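Local coordinates for protein D,D-dipeptidase/D,D-carboxypeptidase (Enterococcus faecalis, PDB 4MUQ) that acts as a zinc-dependent D,D-peptidase of vancomycin resistance, probably cleaving D-Ala-D-Ala dipeptide and trimming terminal D-alanine from cell-wall precursors, at residues V172-S177 / A211-Y216; I215-A220 / S238-D243. All coordinates share one frame; numbering follows the deposited sequence.

Contact 1: V172-S177 / A211-Y216; sequences VGYPHS and AEIEIY
Ile215 points its CB at the imidazole of His176 and the ring of Pro175, and its branches divide the work. From CB, CG2 lies anti to the backbone N and comes in at the edge of the imidazole, in its plane, 3.9 Å from His176 CE1. The other branch starts with CG1, which is 4.1 Å from the same CE1 and lies anti to the carbonyl carbon (chi1 -58°). The chain then runs on extended to CD1, the atom that does most of the touching: it sits 3.6 Å from His176 CE1, closes on His176 ND1 as well, and meets Pro175 CG tip to tip at 3.9 Å.

The imidazole cannot easily turn away, since ND1 is hydrogen-bonded to Tyr190 and NE2 to Thr248. Pro175, after a cis peptide bond, takes the N-cap position of helix 176-183. The contact therefore sets the start of that helix, in this hedgehog/DD-peptidase fold, against strand 213-219, an inner strand of the antiparallel sheet made by the later part of the chain.

Two residues back along the strand, Ile213 also turns inward. Its CD1 meets Pro175 CG too, again tip to tip and at 3.9 Å, while its CG2 reaches the same proline atom. That CD1 also comes 4.2 Å from Tyr174 CE2, with the two side chains crossing at about a right angle. Pro175 CB lies over one face of the Tyr174 ring, 3.8 Å above the plane and offset toward the rim, and Phe205 meets that tyrosine with its ring nearly perpendicular.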
# COMPACT_ATOMS: atom_id res chain seq x y z
N VAL A 172 0.23 -0.35 3.46
CA VAL A 172 1.45 -1.17 3.61
C VAL A 172 1.46 -1.90 4.94
O VAL A 172 2.26 -2.82 5.14
CB VAL A 172 2.74 -0.34 3.48
CG1 VAL A 172 2.92 0.14 2.04
CG2 VAL A 172 2.74 0.84 4.45
N GLY A 173 0.58 -1.50 5.85
CA GLY A 173 0.54 -2.07 7.18
C GLY A 173 1.38 -1.31 8.19
O GLY A 173 2.38 -0.68 7.84
N TYR A 174 0.95 -1.37 9.44
CA TYR A 174 1.72 -0.82 10.55
C TYR A 174 2.78 -1.85 10.94
O TYR A 174 2.51 -3.05 10.92
CB TYR A 174 0.76 -0.57 11.71
CG TYR A 174 1.35 0.16 12.89
CD1 TYR A 174 1.39 1.55 12.92
CD2 TYR A 174 1.84 -0.54 13.98
CE1 TYR A 174 1.92 2.22 14.00
CE2 TYR A 174 2.38 0.13 15.08
CZ TYR A 174 2.41 1.51 15.07
OH TYR A 174 2.94 2.18 16.16
N PRO A 175 3.99 -1.40 11.32
CA PRO A 175 4.45 -0.02 11.51
C PRO A 175 5.15 0.56 10.28
O PRO A 175 5.69 1.68 10.37
CB PRO A 175 5.47 -0.17 12.65
CG PRO A 175 6.10 -1.51 12.36
CD PRO A 175 4.99 -2.38 11.79
N HIS A 176 5.16 -0.17 9.17
CA HIS A 176 5.84 0.30 7.98
C HIS A 176 5.40 1.70 7.57
O HIS A 176 6.23 2.53 7.24
CB HIS A 176 5.64 -0.69 6.83
CG HIS A 176 5.93 -2.09 7.24
ND1 HIS A 176 7.21 -2.57 7.40
CD2 HIS A 176 5.10 -3.09 7.62
CE1 HIS A 176 7.16 -3.82 7.82
NE2 HIS A 176 5.89 -4.16 7.97
N SER A 177 4.09 1.95 7.61
CA SER A 177 3.58 3.27 7.24
C SER A 177 4.10 4.38 8.14
O SER A 177 4.33 5.50 7.69
CB SER A 177 2.05 3.25 7.26
OG SER A 177 1.56 2.83 8.51
N ALA A 211 4.21 -3.32 22.58
CA ALA A 211 5.41 -4.14 22.41
C ALA A 211 6.34 -3.62 21.31
O ALA A 211 5.94 -2.82 20.46
CB ALA A 211 5.03 -5.58 22.15
N GLU A 212 7.58 -4.08 21.34
CA GLU A 212 8.55 -3.76 20.31
C GLU A 212 8.25 -4.56 19.05
O GLU A 212 7.73 -5.67 19.12
CB GLU A 212 9.96 -4.09 20.79
CG GLU A 212 10.43 -3.22 21.94
CD GLU A 212 11.67 -3.78 22.61
OE1 GLU A 212 11.72 -5.01 22.82
OE2 GLU A 212 12.58 -2.99 22.94
N ILE A 213 8.58 -3.98 17.91
CA ILE A 213 8.43 -4.67 16.64
C ILE A 213 9.78 -4.67 15.93
O ILE A 213 10.44 -3.63 15.85
CB ILE A 213 7.38 -3.98 15.74
CG1 ILE A 213 6.04 -3.90 16.47
CG2 ILE A 213 7.27 -4.68 14.39
CD1 ILE A 213 5.02 -3.00 15.78
N GLU A 214 10.19 -5.83 15.44
CA GLU A 214 11.41 -5.92 14.65
C GLU A 214 11.07 -6.22 13.20
O GLU A 214 10.13 -6.96 12.91
CB GLU A 214 12.34 -7.00 15.19
CG GLU A 214 12.98 -6.64 16.51
CD GLU A 214 14.05 -7.63 16.92
OE1 GLU A 214 13.70 -8.77 17.27
OE2 GLU A 214 15.25 -7.26 16.88
N ILE A 215 11.84 -5.63 12.29
CA ILE A 215 11.63 -5.79 10.86
C ILE A 215 12.96 -6.10 10.19
O ILE A 215 13.99 -5.50 10.53
CB ILE A 215 11.07 -4.51 10.25
CG1 ILE A 215 9.77 -4.12 10.94
CG2 ILE A 215 10.80 -4.69 8.76
CD1 ILE A 215 9.28 -2.76 10.56
N TYR A 216 12.96 -7.05 9.26
CA TYR A 216 14.18 -7.36 8.52
C TYR A 216 13.89 -7.90 7.13
O TYR A 216 12.80 -8.39 6.84
CB TYR A 216 15.12 -8.29 9.31
CG TYR A 216 14.57 -9.66 9.65
CD1 TYR A 216 14.90 -10.78 8.89
CD2 TYR A 216 13.73 -9.84 10.75
CE1 TYR A 216 14.41 -12.03 9.20
CE2 TYR A 216 13.24 -11.09 11.07
CZ TYR A 216 13.58 -12.18 10.29
OH TYR A 216 13.10 -13.43 10.61

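Contact 2: I215-A220 / S238-D243; sequences IYYVPA and SGNNID
Asp243 OD1 is held by two donors that reach it from opposite faces of the carboxylate plane. From strand 213-219 comes the hydroxyl of Tyr217, whose OH donates to Asp243 OD1 at 2.7 Å, well above that plane (68° out of it). From within the turn comes the amide of Asn240, with ND2 giving OD1 a nearly straight bond of 2.9 Å that lies in the amide's own plane. The phenol ring and the carboxylate stand steeply to each other, 77° between planes, and OD1 sits at the ring's edge. The Tyr217 ring also runs past the Asn240 amide, its CE1 3.6 Å from Asn240 ND2.

Asn240 works with both ends of its amide. Its OD1 accepts from Ile242 N, which makes an Asx turn, and from Asp243 N at 2.9 Å in the carbonyl plane on a lone pair, which makes an Asx motif; Gly244 N is a further donor. A chi1 of 66° sets Asn240 CG between the backbone N and the carbonyl carbon, and the amide it carries bonds to the residues that follow in the loop joining strands 234-239 and 244-250 as a hairpin.

A backbone bond adds to this: Ala220 N donates to Asp243 O at 2.9 Å, carrying on the antiparallel pairing of Val218 with Phe245. Asp243 O takes a second bond from a water, which also donates to Ala220 O. Asp243 OD2, meanwhile, forms a salt bridge with Lys195. Two neutral donors on one oxygen and a lysine on the other would be expected to stabilise a negative charge, so the carboxylate probably stays ionised while tying the hairpin turn to Tyr217 of the strand.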
# COMPACT_ATOMS: atom_id res chain seq x y z
N ILE A 215 11.84 -5.63 12.29
CA ILE A 215 11.63 -5.79 10.86
C ILE A 215 12.96 -6.10 10.19
O ILE A 215 13.99 -5.50 10.53
CB ILE A 215 11.07 -4.51 10.25
CG1 ILE A 215 9.77 -4.12 10.94
CG2 ILE A 215 10.80 -4.69 8.76
CD1 ILE A 215 9.28 -2.76 10.56
N TYR A 216 12.96 -7.05 9.26
CA TYR A 216 14.18 -7.36 8.52
C TYR A 216 13.89 -7.90 7.13
O TYR A 216 12.80 -8.39 6.84
CB TYR A 216 15.12 -8.29 9.31
CG TYR A 216 14.57 -9.66 9.65
CD1 TYR A 216 14.90 -10.78 8.89
CD2 TYR A 216 13.73 -9.84 10.75
CE1 TYR A 216 14.41 -12.03 9.20
CE2 TYR A 216 13.24 -11.09 11.07
CZ TYR A 216 13.58 -12.18 10.29
OH TYR A 216 13.10 -13.43 10.61
N TYR A 217 14.90 -7.79 6.27
CA TYR A 217 14.82 -8.23 4.89
C TYR A 217 15.52 -9.57 4.73
O TYR A 217 16.55 -9.82 5.36
CB TYR A 217 15.48 -7.19 3.99
CG TYR A 217 15.66 -7.64 2.56
CD1 TYR A 217 14.59 -7.63 1.66
CD2 TYR A 217 16.90 -8.05 2.09
CE1 TYR A 217 14.76 -8.03 0.36
CE2 TYR A 217 17.07 -8.45 0.79
CZ TYR A 217 15.99 -8.44 -0.08
OH TYR A 217 16.17 -8.84 -1.38
N VAL A 218 14.94 -10.44 3.90
CA VAL A 218 15.53 -11.73 3.56
C VAL A 218 15.54 -11.85 2.04
O VAL A 218 14.48 -11.86 1.41
CB VAL A 218 14.70 -12.89 4.14
CG1 VAL A 218 15.31 -14.23 3.75
CG2 VAL A 218 14.60 -12.79 5.66
N PRO A 219 16.72 -11.93 1.43
CA PRO A 219 16.76 -12.08 -0.03
C PRO A 219 16.21 -13.44 -0.48
O PRO A 219 16.45 -14.46 0.17
CB PRO A 219 18.26 -12.00 -0.35
CG PRO A 219 18.94 -12.48 0.91
CD PRO A 219 18.07 -11.96 2.03
N ALA A 220 15.49 -13.46 -1.59
CA ALA A 220 14.95 -14.71 -2.11
C ALA A 220 16.03 -15.54 -2.78
O ALA A 220 16.83 -15.02 -3.56
CB ALA A 220 13.81 -14.44 -3.08
N SER A 238 5.97 -10.50 3.93
CA SER A 238 5.52 -10.04 2.62
C SER A 238 6.66 -10.14 1.63
O SER A 238 7.82 -9.95 1.99
CB SER A 238 5.07 -8.58 2.69
OG SER A 238 4.70 -8.12 1.40
N GLY A 239 6.34 -10.42 0.37
CA GLY A 239 7.29 -10.16 -0.69
C GLY A 239 7.42 -8.66 -0.92
O GLY A 239 6.53 -7.86 -0.55
N ASN A 240 8.51 -8.24 -1.57
CA ASN A 240 8.64 -6.84 -1.96
C ASN A 240 8.37 -6.60 -3.45
O ASN A 240 8.50 -5.47 -3.94
CB ASN A 240 9.97 -6.23 -1.53
CG ASN A 240 11.18 -6.84 -2.24
OD1 ASN A 240 11.05 -7.66 -3.16
ND2 ASN A 240 12.37 -6.43 -1.80
N ASN A 241 8.02 -7.68 -4.15
CA ASN A 241 7.69 -7.67 -5.58
C ASN A 241 8.90 -7.64 -6.49
O ASN A 241 8.78 -7.51 -7.71
CB ASN A 241 6.72 -6.52 -5.95
CG ASN A 241 5.88 -6.86 -7.16
OD1 ASN A 241 5.45 -8.00 -7.34
ND2 ASN A 241 5.64 -5.85 -8.02
N ILE A 242 10.09 -7.78 -5.90
CA ILE A 242 11.32 -7.61 -6.67
C ILE A 242 12.32 -8.75 -6.45
O ILE A 242 12.71 -9.44 -7.39
CB ILE A 242 12.02 -6.28 -6.31
CG1 ILE A 242 11.06 -5.10 -6.40
CG2 ILE A 242 13.24 -6.06 -7.21
CD1 ILE A 242 11.69 -3.79 -5.92
N ASP A 243 12.73 -8.94 -5.20
CA ASP A 243 13.89 -9.78 -4.96
C ASP A 243 13.91 -10.47 -3.62
O ASP A 243 14.87 -11.16 -3.33
CB ASP A 243 15.18 -8.96 -5.16
CG ASP A 243 15.20 -7.69 -4.31
OD1 ASP A 243 14.63 -7.69 -3.21
OD2 ASP A 243 15.82 -6.69 -4.75
O HOH W 1 16.86 -12.47 -4.86

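Overall arrangement
Both contacts use strand 213-219, and their segments share Ile215 and Tyr216, the contact centres lying about 14 Å apart. Contact 1 takes the earlier part of the strand and is buried; it joins the sheet to the start of helix 176-183, and it rests on van der Waals packing, with no hydrogen bond crossing it. Contact 2 takes the later part, is only partly buried, and stays within the same sheet, where a hairpin turn meets the strand's end through hydrogen bonds and a water. Helix 187-194 is common ground, touching Ile215 as well as Asn240. Neither contact lies at the zinc site.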